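Local coordinates for protein CaaX farnesyltransferase beta subunit Ram1 (Aspergillus fumigatus, PDB 4L9P) that probably transfers, together with its alpha subunit, a farnesyl group from farnesyl diphosphate to the CaaX cysteine of target proteins, using a bound zinc ion, at residues 363-368 against 431-436. Residues are numbered along the deposited sequence; the frame is centred on the assembly and turned at random.
Sequences LVDGCY and SYHTCY. With ZN (zinc ion), chain J; FII ([(3,7,11-trimethyl-dodeca-2,6,10-trienyloxycarbamoyl)-methyl]-phosphonic acid), chain Q; EDO (1,2-ethanediol), chain M.
C367 and H433 meet across a zinc ion, and CB of Y436 packs against the cysteine's backbone, 3.6 Å from C367 O. The loop 363-368, which makes a type I turn from D365 to Y368, supplies two of the protein ligands and the first part of helix 431-444 the third. SG of C367 binds the metal at 2.4 Å, set there by a chi1 of 66° that places it between the backbone N and the carbonyl carbon. H433 comes in from its helix with NE2, 2.0 Å from the zinc. D365 chelates the zinc unevenly, OD2 at 2.0 Å and OD1 at 2.6 Å from it. D365 OD1 lies at the edge of the H433 ring, near its plane and 3.1 Å from H433 NE2, without a hydrogen bond; both atoms bind the zinc. That same OD1 accepts a nearly straight capping bond (173°) from C367 N, so a backbone N-H of one ligand residue holds the carboxylate of the other.

CB of C367 packs on CE2 of Y432 at 3.4 Å; SG stands at the edge of that ring, nearest OH, whose hydrogen bond is to W371 NE1. Y368 turns to the isoprenoid analogue, its OH donating to phosphonate oxygen O51. With the bound peptide completing the coordination, this buried site in the alpha-alpha toroid is consistent with zinc activating the substrate cysteine as a thiolate beside the farnesyl donor.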
loop_
_atom_site.group_PDB
_atom_site.type_symbol
_atom_site.label_atom_id
_atom_site.label_comp_id
_atom_site.label_asym_id
_atom_site.label_seq_id
_atom_site.Cartn_x
_atom_site.Cartn_y
_atom_site.Cartn_z
ATOM N N LEU B 363 -9.385 -9.767 -3.282
ATOM C CA LEU B 363 -9.935 -9.576 -4.642
ATOM C C LEU B 363 -9.132 -8.544 -5.412
ATOM O O LEU B 363 -8.525 -7.621 -4.860
ATOM C CB LEU B 363 -11.366 -9.047 -4.515
ATOM C CG LEU B 363 -12.350 -9.947 -3.745
ATOM C CD1 LEU B 363 -13.708 -9.255 -3.633
ATOM C CD2 LEU B 363 -12.485 -11.300 -4.424
ATOM N N VAL B 364 -9.254 -8.651 -6.730
ATOM C CA VAL B 364 -8.698 -7.570 -7.571
ATOM C C VAL B 364 -9.339 -6.210 -7.293
ATOM O O VAL B 364 -10.484 -6.118 -6.831
ATOM C CB VAL B 364 -8.814 -7.909 -9.072
ATOM C CG1 VAL B 364 -7.987 -9.165 -9.396
ATOM C CG2 VAL B 364 -10.278 -8.009 -9.519
ATOM N N ASP B 365 -8.605 -5.134 -7.597
ATOM C CA ASP B 365 -9.121 -3.777 -7.437
ATOM C C ASP B 365 -8.270 -2.863 -8.306
ATOM O O ASP B 365 -7.032 -2.946 -8.313
ATOM C CB ASP B 365 -8.987 -3.411 -5.906
ATOM C CG ASP B 365 -9.301 -2.014 -5.582
ATOM O OD1 ASP B 365 -9.410 -1.110 -6.447
ATOM O OD2 ASP B 365 -9.494 -1.726 -4.387
ATOM N N GLY B 366 -8.970 -2.060 -9.093
ATOM C CA GLY B 366 -8.282 -1.160 -10.021
ATOM C C GLY B 366 -7.278 -0.229 -9.359
ATOM O O GLY B 366 -6.346 0.227 -10.058
ATOM N N CYS B 367 -7.394 0.111 -8.054
ATOM C CA CYS B 367 -6.360 1.037 -7.542
ATOM C C CYS B 367 -4.978 0.357 -7.410
ATOM O O CYS B 367 -3.945 1.051 -7.431
ATOM C CB CYS B 367 -6.779 1.720 -6.203
ATOM S SG CYS B 367 -6.939 0.500 -4.769
ATOM N N TYR B 368 -4.982 -0.971 -7.333
ATOM C CA TYR B 368 -3.697 -1.681 -7.286
ATOM C C TYR B 368 -3.000 -1.618 -8.655
ATOM O O TYR B 368 -1.852 -2.021 -8.752
ATOM C CB TYR B 368 -3.842 -3.142 -6.780
ATOM C CG TYR B 368 -4.415 -3.159 -5.351
ATOM C CD1 TYR B 368 -3.874 -2.307 -4.386
ATOM C CD2 TYR B 368 -5.508 -3.935 -5.054
ATOM C CE1 TYR B 368 -4.428 -2.252 -3.054
ATOM C CE2 TYR B 368 -6.070 -3.921 -3.763
ATOM C CZ TYR B 368 -5.528 -3.045 -2.814
ATOM O OH TYR B 368 -6.045 -3.019 -1.536
ATOM N N SER B 431 -12.685 9.529 -7.152
ATOM C CA SER B 431 -11.536 10.116 -7.827
ATOM C C SER B 431 -10.212 9.422 -7.448
ATOM O O SER B 431 -9.248 9.464 -8.203
ATOM C CB SER B 431 -11.480 11.627 -7.596
ATOM O OG SER B 431 -11.272 11.923 -6.236
ATOM N N TYR B 432 -10.199 8.745 -6.284
ATOM C CA TYR B 432 -9.030 7.917 -5.879
ATOM C C TYR B 432 -8.874 6.763 -6.873
ATOM O O TYR B 432 -7.748 6.535 -7.414
ATOM C CB TYR B 432 -9.238 7.397 -4.439
ATOM C CG TYR B 432 -8.390 6.246 -4.025
ATOM C CD1 TYR B 432 -7.101 6.446 -3.471
ATOM C CD2 TYR B 432 -8.842 4.939 -4.207
ATOM C CE1 TYR B 432 -6.313 5.354 -3.115
ATOM C CE2 TYR B 432 -8.066 3.848 -3.833
ATOM C CZ TYR B 432 -6.801 4.050 -3.292
ATOM O OH TYR B 432 -6.044 2.932 -2.991
ATOM N N HIS B 433 -9.959 6.004 -7.125
ATOM C CA HIS B 433 -9.900 4.906 -8.085
ATOM C C HIS B 433 -9.645 5.420 -9.511
ATOM O O HIS B 433 -9.001 4.725 -10.304
ATOM C CB HIS B 433 -11.134 4.018 -7.971
ATOM C CG HIS B 433 -11.016 3.109 -6.773
ATOM N ND1 HIS B 433 -11.643 3.372 -5.569
ATOM C CD2 HIS B 433 -10.273 1.991 -6.610
ATOM C CE1 HIS B 433 -11.257 2.437 -4.687
ATOM N NE2 HIS B 433 -10.420 1.599 -5.293
ATOM N N THR B 434 -10.153 6.588 -9.838
ATOM C CA THR B 434 -9.929 7.158 -11.164
ATOM C C THR B 434 -8.441 7.509 -11.306
ATOM O O THR B 434 -7.784 7.104 -12.305
ATOM C CB THR B 434 -10.794 8.436 -11.354
ATOM O OG1 THR B 434 -12.162 8.067 -11.236
ATOM C CG2 THR B 434 -10.541 9.044 -12.732
ATOM N N CYS B 435 -7.872 8.227 -10.332
ATOM C CA CYS B 435 -6.451 8.510 -10.414
ATOM C C CYS B 435 -5.577 7.246 -10.568
ATOM O O CYS B 435 -4.669 7.179 -11.445
ATOM C CB CYS B 435 -6.045 9.263 -9.117
ATOM S SG CYS B 435 -4.276 9.531 -8.901
ATOM N N TYR B 436 -5.792 6.264 -9.679
ATOM C CA TYR B 436 -4.850 5.147 -9.661
ATOM C C TYR B 436 -5.074 4.122 -10.782
ATOM O O TYR B 436 -4.090 3.532 -11.236
ATOM C CB TYR B 436 -4.786 4.496 -8.264
ATOM C CG TYR B 436 -4.110 5.462 -7.291
ATOM C CD1 TYR B 436 -2.814 5.975 -7.527
ATOM C CD2 TYR B 436 -4.777 5.890 -6.140
ATOM C CE1 TYR B 436 -2.166 6.822 -6.636
ATOM C CE2 TYR B 436 -4.153 6.746 -5.261
ATOM C CZ TYR B 436 -2.868 7.219 -5.475
ATOM O OH TYR B 436 -2.250 8.091 -4.590
HETATM ZN ZN ZN J . -9.237 0.281 -4.294
HETATM C C1 FII Q . 0.935 6.749 -0.012
HETATM C C2 FII Q . -0.192 6.018 0.669
HETATM C C6 FII Q . -0.929 6.790 1.680
HETATM C C10 FII Q . -0.214 4.547 0.579
HETATM C C11 FII Q . -1.240 3.667 1.293
HETATM C C12 FII Q . -2.327 3.285 0.247
HETATM C C15 FII Q . -3.204 2.075 0.558
HETATM C C18 FII Q . -4.285 1.660 -0.431
HETATM C C22 FII Q . -3.242 1.662 1.996
HETATM C C23 FII Q . -3.795 0.266 2.235
HETATM C C24 FII Q . -4.050 0.010 3.671
HETATM C C27 FII Q . -4.984 -1.145 3.843
HETATM C C30 FII Q . -4.311 -2.502 3.950
HETATM C C34 FII Q . -6.253 -0.818 4.534
HETATM C C35 FII Q . -7.199 -1.883 5.050
HETATM O O36 FII Q . -8.421 -1.866 4.335
HETATM N N42 FII Q . -8.319 -1.999 2.977
HETATM C C43 FII Q . -8.609 -3.300 2.543
HETATM O O44 FII Q . -8.878 -4.256 3.287
HETATM C C45 FII Q . -8.583 -3.438 1.028
HETATM P P46 FII Q . -8.011 -5.112 0.427
HETATM O O49 FII Q . -6.786 -5.424 1.202
HETATM O O50 FII Q . -9.147 -6.074 0.588
HETATM O O51 FII Q . -7.714 -4.825 -1.060
HETATM C C1 EDO M . -13.816 12.024 -3.844
HETATM O O1 EDO M . -12.549 11.378 -3.784
HETATM C C2 EDO M . -14.961 11.246 -4.405
HETATM O O2 EDO M . -14.647 10.936 -5.755
#